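Side-chain contacts in T cell receptor gamma chain (Monodelphis domestica, PDB 7L15), which pairs with the T cell receptor mu chain to form the marsupial gamma mu receptor of the immunoglobulin superfamily, and probably takes part in antigen recognition: residues Pro127-Pro132 against Lys215-Ser220; Gly143-Leu148 against Asp195-Asn200. All coordinates share one frame; numbering follows the deposited sequence.

Contact 1: residues Pro127-Pro132 against Lys215-Ser220; sequences PIFFLP and KAFSIS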
loop_
_atom_site.group_PDB
_atom_site.type_symbol
_atom_site.label_atom_id
_atom_site.label_comp_id
_atom_site.label_asym_id
_atom_site.label_seq_id
_atom_site.Cartn_x
_atom_site.Cartn_y
_atom_site.Cartn_z
ATOM N N PRO B 127 -6.298 -7.054 18.433
ATOM C CA PRO B 127 -5.243 -7.954 17.956
ATOM C C PRO B 127 -5.275 -9.313 18.639
ATOM O O PRO B 127 -5.605 -9.438 19.818
ATOM C CB PRO B 127 -3.957 -7.195 18.298
ATOM C CG PRO B 127 -4.316 -6.317 19.402
ATOM C CD PRO B 127 -5.770 -5.980 19.285
ATOM N N ILE B 128 -4.950 -10.342 17.856
ATOM C CA ILE B 128 -4.804 -11.713 18.336
ATOM C C ILE B 128 -3.510 -12.268 17.761
ATOM O O ILE B 128 -3.332 -12.290 16.538
ATOM C CB ILE B 128 -5.991 -12.610 17.940
ATOM C CG1 ILE B 128 -7.295 -12.076 18.519
ATOM C CG2 ILE B 128 -5.764 -14.036 18.438
ATOM C CD1 ILE B 128 -8.486 -12.965 18.212
ATOM N N PHE B 129 -2.623 -12.730 18.631
ATOM C CA PHE B 129 -1.294 -13.188 18.252
ATOM C C PHE B 129 -1.205 -14.702 18.339
ATOM O O PHE B 129 -1.712 -15.313 19.285
ATOM C CB PHE B 129 -0.215 -12.585 19.157
ATOM C CG PHE B 129 -0.053 -11.102 19.002
ATOM C CD1 PHE B 129 0.792 -10.586 18.040
ATOM C CD2 PHE B 129 -0.739 -10.228 19.833
ATOM C CE1 PHE B 129 0.947 -9.217 17.910
ATOM C CE2 PHE B 129 -0.586 -8.853 19.710
ATOM C CZ PHE B 129 0.251 -8.348 18.750
ATOM N N PHE B 130 -0.551 -15.298 17.349
ATOM C CA PHE B 130 -0.223 -16.717 17.350
ATOM C C PHE B 130 1.292 -16.833 17.224
ATOM O O PHE B 130 1.898 -16.177 16.373
ATOM C CB PHE B 130 -0.904 -17.472 16.190
ATOM C CG PHE B 130 -2.395 -17.270 16.098
ATOM C CD1 PHE B 130 -2.919 -16.202 15.399
ATOM C CD2 PHE B 130 -3.271 -18.182 16.669
ATOM C CE1 PHE B 130 -4.295 -16.024 15.280
ATOM C CE2 PHE B 130 -4.642 -18.007 16.559
ATOM C CZ PHE B 130 -5.153 -16.922 15.863
ATOM N N LEU B 131 1.898 -17.666 18.042
ATOM C CA LEU B 131 3.346 -17.713 18.047
ATOM C C LEU B 131 3.855 -18.980 17.378
ATOM O O LEU B 131 3.106 -19.948 17.216
ATOM C CB LEU B 131 3.859 -17.618 19.489
ATOM C CG LEU B 131 3.564 -16.233 20.069
ATOM C CD1 LEU B 131 2.412 -16.297 21.050
ATOM C CD2 LEU B 131 4.777 -15.632 20.731
ATOM N N PRO B 132 5.123 -18.997 16.944
ATOM C CA PRO B 132 5.656 -20.191 16.274
ATOM C C PRO B 132 5.394 -21.444 17.091
ATOM O O PRO B 132 5.497 -21.431 18.310
ATOM C CB PRO B 132 7.154 -19.897 16.171
ATOM C CG PRO B 132 7.236 -18.397 16.116
ATOM C CD PRO B 132 6.115 -17.906 17.002
ATOM N N LYS B 215 0.041 1.758 17.993
ATOM C CA LYS B 215 0.106 0.743 19.042
ATOM C C LYS B 215 1.267 -0.196 18.742
ATOM O O LYS B 215 1.523 -0.524 17.581
ATOM C CB LYS B 215 -1.203 -0.055 19.117
ATOM C CG LYS B 215 -1.299 -0.997 20.308
ATOM C CD LYS B 215 -1.316 -0.234 21.631
ATOM C CE LYS B 215 -1.497 -1.175 22.822
ATOM N NZ LYS B 215 -2.830 -1.844 22.782
ATOM N N ALA B 216 1.977 -0.625 19.782
ATOM C CA ALA B 216 3.157 -1.463 19.614
ATOM C C ALA B 216 3.132 -2.619 20.598
ATOM O O ALA B 216 2.806 -2.435 21.775
ATOM C CB ALA B 216 4.451 -0.670 19.814
ATOM N N PHE B 217 3.495 -3.808 20.114
ATOM C CA PHE B 217 3.629 -4.988 20.955
ATOM C C PHE B 217 5.046 -5.534 20.864
ATOM O O PHE B 217 5.658 -5.531 19.796
ATOM C CB PHE B 217 2.613 -6.072 20.566
ATOM C CG PHE B 217 1.205 -5.697 20.895
ATOM C CD1 PHE B 217 0.648 -6.046 22.116
ATOM C CD2 PHE B 217 0.456 -4.944 20.014
ATOM C CE1 PHE B 217 -0.654 -5.675 22.433
ATOM C CE2 PHE B 217 -0.841 -4.574 20.322
ATOM C CZ PHE B 217 -1.390 -4.932 21.535
ATOM N N SER B 218 5.554 -6.002 21.987
ATOM C CA SER B 218 6.864 -6.619 22.067
ATOM C C SER B 218 6.699 -8.134 22.056
ATOM O O SER B 218 5.816 -8.675 22.726
ATOM C CB SER B 218 7.586 -6.166 23.345
ATOM O OG SER B 218 8.627 -7.063 23.695
ATOM N N ILE B 219 7.533 -8.813 21.277
ATOM C CA ILE B 219 7.591 -10.270 21.264
ATOM C C ILE B 219 9.012 -10.677 21.626
ATOM O O ILE B 219 9.958 -10.341 20.904
ATOM C CB ILE B 219 7.174 -10.845 19.902
ATOM C CG1 ILE B 219 5.822 -10.257 19.485
ATOM C CG2 ILE B 219 7.095 -12.360 19.986
ATOM C CD1 ILE B 219 5.356 -10.641 18.083
ATOM N N SER B 220 9.170 -11.373 22.747
ATOM C CA SER B 220 10.499 -11.614 23.292
ATOM C C SER B 220 10.531 -12.965 23.992
ATOM O O SER B 220 9.492 -13.559 24.294
ATOM C CB SER B 220 10.916 -10.495 24.254
ATOM O OG SER B 220 9.974 -10.336 25.303
#

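Contact 2: residues Gly143-Leu148 against Asp195-Asn200; sequences GTYICL and DVLRKN. With NAG (2-acetamido-2-deoxy-beta-D-glucopyranose), chain C.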
loop_
_atom_site.group_PDB
_atom_site.type_symbol
_atom_site.label_atom_id
_atom_site.label_comp_id
_atom_site.label_asym_id
_atom_site.label_seq_id
_atom_site.Cartn_x
_atom_site.Cartn_y
_atom_site.Cartn_z
ATOM N N GLY B 143 10.023 -20.277 11.849
ATOM C CA GLY B 143 8.848 -20.083 12.670
ATOM C C GLY B 143 8.049 -18.888 12.217
ATOM O O GLY B 143 8.622 -17.881 11.800
ATOM N N THR B 144 6.728 -18.982 12.294
ATOM C CA THR B 144 5.840 -17.947 11.778
ATOM C C THR B 144 5.076 -17.289 12.923
ATOM O O THR B 144 4.366 -17.964 13.678
ATOM C CB THR B 144 4.864 -18.521 10.751
ATOM O OG1 THR B 144 5.603 -19.169 9.704
ATOM C CG2 THR B 144 4.013 -17.411 10.139
ATOM N N TYR B 145 5.256 -15.984 13.064
ATOM C CA TYR B 145 4.439 -15.161 13.935
ATOM C C TYR B 145 3.242 -14.683 13.143
ATOM O O TYR B 145 3.362 -14.310 11.979
ATOM C CB TYR B 145 5.212 -13.945 14.450
ATOM C CG TYR B 145 6.484 -14.270 15.160
ATOM C CD1 TYR B 145 7.663 -14.479 14.453
ATOM C CD2 TYR B 145 6.517 -14.373 16.541
ATOM C CE1 TYR B 145 8.840 -14.786 15.113
ATOM C CE2 TYR B 145 7.678 -14.673 17.202
ATOM C CZ TYR B 145 8.839 -14.878 16.489
ATOM O OH TYR B 145 9.995 -15.180 17.175
ATOM N N ILE B 146 2.087 -14.691 13.777
ATOM C CA ILE B 146 0.856 -14.313 13.112
ATOM C C ILE B 146 0.166 -13.277 13.980
ATOM O O ILE B 146 -0.036 -13.508 15.175
ATOM C CB ILE B 146 -0.057 -15.534 12.896
ATOM C CG1 ILE B 146 0.648 -16.590 12.039
ATOM C CG2 ILE B 146 -1.394 -15.099 12.298
ATOM C CD1 ILE B 146 -0.031 -17.978 12.101
ATOM N N CYS B 147 -0.205 -12.146 13.395
ATOM C CA CYS B 147 -1.112 -11.244 14.087
ATOM C C CYS B 147 -2.379 -11.044 13.271
ATOM O O CYS B 147 -2.326 -10.518 12.153
ATOM C CB CYS B 147 -0.487 -9.887 14.390
ATOM S SG CYS B 147 -1.736 -8.923 15.319
ATOM N N LEU B 148 -3.510 -11.419 13.862
ATOM C CA LEU B 148 -4.833 -11.122 13.328
ATOM C C LEU B 148 -5.377 -9.865 14.013
ATOM O O LEU B 148 -5.423 -9.789 15.245
ATOM C CB LEU B 148 -5.771 -12.307 13.550
ATOM C CG LEU B 148 -7.281 -12.065 13.392
ATOM C CD1 LEU B 148 -7.636 -11.739 11.943
ATOM C CD2 LEU B 148 -8.058 -13.278 13.850
ATOM N N ASP B 195 17.660 -18.684 13.726
ATOM C CA ASP B 195 18.500 -17.716 14.424
ATOM C C ASP B 195 17.681 -16.520 14.875
ATOM O O ASP B 195 17.820 -16.051 16.011
ATOM C CB ASP B 195 19.646 -17.248 13.529
ATOM C CG ASP B 195 20.162 -18.338 12.628
ATOM O OD1 ASP B 195 19.394 -18.796 11.745
ATOM O OD2 ASP B 195 21.337 -18.720 12.799
ATOM N N VAL B 196 16.814 -16.017 13.996
ATOM C CA VAL B 196 15.993 -14.866 14.338
ATOM C C VAL B 196 14.894 -15.213 15.332
ATOM O O VAL B 196 14.268 -14.303 15.895
ATOM C CB VAL B 196 15.417 -14.251 13.048
ATOM C CG1 VAL B 196 15.020 -12.798 13.280
ATOM C CG2 VAL B 196 16.428 -14.372 11.904
ATOM N N LEU B 197 14.653 -16.509 15.579
ATOM C CA LEU B 197 13.636 -16.911 16.547
ATOM C C LEU B 197 14.032 -16.566 17.976
ATOM O O LEU B 197 13.161 -16.498 18.848
ATOM C CB LEU B 197 13.347 -18.411 16.426
ATOM C CG LEU B 197 12.446 -18.783 15.246
ATOM C CD1 LEU B 197 12.140 -20.260 15.245
ATOM C CD2 LEU B 197 11.155 -17.985 15.299
ATOM N N ARG B 198 15.319 -16.337 18.232
ATOM C CA ARG B 198 15.775 -15.925 19.550
ATOM C C ARG B 198 15.781 -14.411 19.723
ATOM O O ARG B 198 15.716 -13.933 20.862
ATOM C CB ARG B 198 17.183 -16.487 19.812
ATOM C CG ARG B 198 17.404 -17.910 19.269
ATOM C CD ARG B 198 18.562 -18.643 19.961
ATOM N NE ARG B 198 19.753 -17.813 20.120
ATOM C CZ ARG B 198 20.809 -17.841 19.311
ATOM N NH1 ARG B 198 20.833 -18.666 18.270
ATOM N NH2 ARG B 198 21.844 -17.041 19.548
ATOM N N LYS B 199 15.832 -13.653 18.627
ATOM C CA LYS B 199 15.872 -12.197 18.703
ATOM C C LYS B 199 14.505 -11.626 19.079
ATOM O O LYS B 199 13.462 -12.275 18.953
ATOM C CB LYS B 199 16.333 -11.593 17.374
ATOM N N ASN B 200 14.530 -10.384 19.543
ATOM C CA ASN B 200 13.326 -9.699 19.982
ATOM C C ASN B 200 12.701 -8.933 18.827
ATOM O O ASN B 200 13.398 -8.299 18.031
ATOM C CB ASN B 200 13.642 -8.745 21.129
ATOM C CG ASN B 200 13.924 -9.469 22.414
ATOM O OD1 ASN B 200 13.593 -10.649 22.562
ATOM N ND2 ASN B 200 14.534 -8.770 23.360
HETATM C C1 NAG C . 14.827 -9.387 24.628
HETATM C C2 NAG C . 16.286 -9.798 24.800
HETATM C C3 NAG C . 16.459 -10.547 26.115
HETATM C C4 NAG C . 15.917 -9.719 27.276
HETATM C C5 NAG C . 14.487 -9.244 26.988
HETATM C C6 NAG C . 13.963 -8.274 28.027
HETATM C C7 NAG C . 17.760 -10.250 22.894
HETATM C C8 NAG C . 18.094 -11.194 21.774
HETATM N N2 NAG C . 16.739 -10.608 23.681
HETATM O O3 NAG C . 17.840 -10.830 26.314
HETATM O O4 NAG C . 15.905 -10.501 28.467
HETATM O O5 NAG C . 14.430 -8.562 25.725
HETATM O O6 NAG C . 12.673 -7.789 27.678
HETATM O O7 NAG C . 18.390 -9.212 23.080
#

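Contact 1: residues Pro127-Pro132 against Lys215-Ser220
Along one side of the C1-type immunoglobulin domain, where the first strand (126-130) and the last (215-219) run in the same direction in different sheets, Phe129 and Phe217 meet ring to ring. The CZ atom of Phe129 comes within 3.5 Å of CG of Phe217, and CE2 of Phe129 sits 3.8 Å above the plane of the Phe217 ring, over the centre. The pair nevertheless remains oblique, with centroids 5.0 Å apart and planes at 59°. CG of Phe217 is anti to the carbonyl carbon (chi1 -69°), and the ring reaches across to the opposing strand. Pro127 meets the far end of this ring, its CG 3.9 Å from Phe217 CZ and the two side chains nearly perpendicular. Alternate residues point toward the facing sheet along this edge of the beta-sandwich: the main chain of strand 126-130 bonds to strand 142-152, that of strand 215-219 to strand 201-206, and side chains bridge the two sheets. Tyr203 adds an edge-to-face ring pair with Phe129. Past the end of strand 126-130, the side chains of Leu131 and Ile219 lie alongside one another, pointing opposite ways, with Leu131 CD2 4.1 Å from Ile219 CG2.

Contact 2: residues Gly143-Leu148 against Asp195-Asn200
Gly143, on the first part of strand 142-152, passes the turn at Asp195-Arg198 with its CA 6.9 Å from the CA of Leu197, and from there the strand runs steadily away from the loop. The turn has helical backbone angles, but the bonds Arg198 N to Asp195 O and Lys199 N to Val196 O are both weak. Leu197 carries the contact, and its two methyl groups do different jobs. CD1 lies against bare backbone, 4.0 Å from Gly143 N, and the lack of a side chain on Gly143 leaves room for the branched end of the leucine, CD2 included. CD2 meets the far end of Tyr145, 3.6 Å from its OH and 4.0 Å from CE1, approaching the ring obliquely. With chi1 at -56°, Tyr145 holds CG beside its backbone N, which carries the phenol end out to the loop although the side chain starts from the strand at an angle to it. Pro132 touches both Tyr145 and Leu197, and Trp161 of the facing sheet packs on Tyr145. Thr144 and Ile146, alternating with Gly143 and Tyr145 along the strand, turn to the other face of the sheet and pack on Arg154 and Ile190 of the mu chain. Beyond the turn, Asn200 points away from the strand and bears an N-linked sugar, ND2 bonded to C1 of NAG at 1.4 Å. This is the E-F turn of the C1-type sandwich, crossing between the sheets, and Leu197 covers the end of the core beside Pro132, Tyr145 and Val192.

Overall arrangement
From the N terminus the chain passes through the V-set domain before entering the C1-set domain at strand 126-130, the first half of contact 1. Strand 142-152 then pairs with it, Ile128 N lying 2.7 Å from Leu148 O, and supplies the first half of contact 2. That inner loop closes at 195-200, and the outer one only when strand 215-219 comes to face 127-132 from the other sheet, so contact 2 lies wholly within the span of contact 1. The centres of the two contacts lie about 9 Å apart. Contact 1 joins the two sheets along a side of the sandwich, whereas contact 2 joins one strand to an end loop; Pro132 against Tyr145 and Ser220 against Asn200 connect the two.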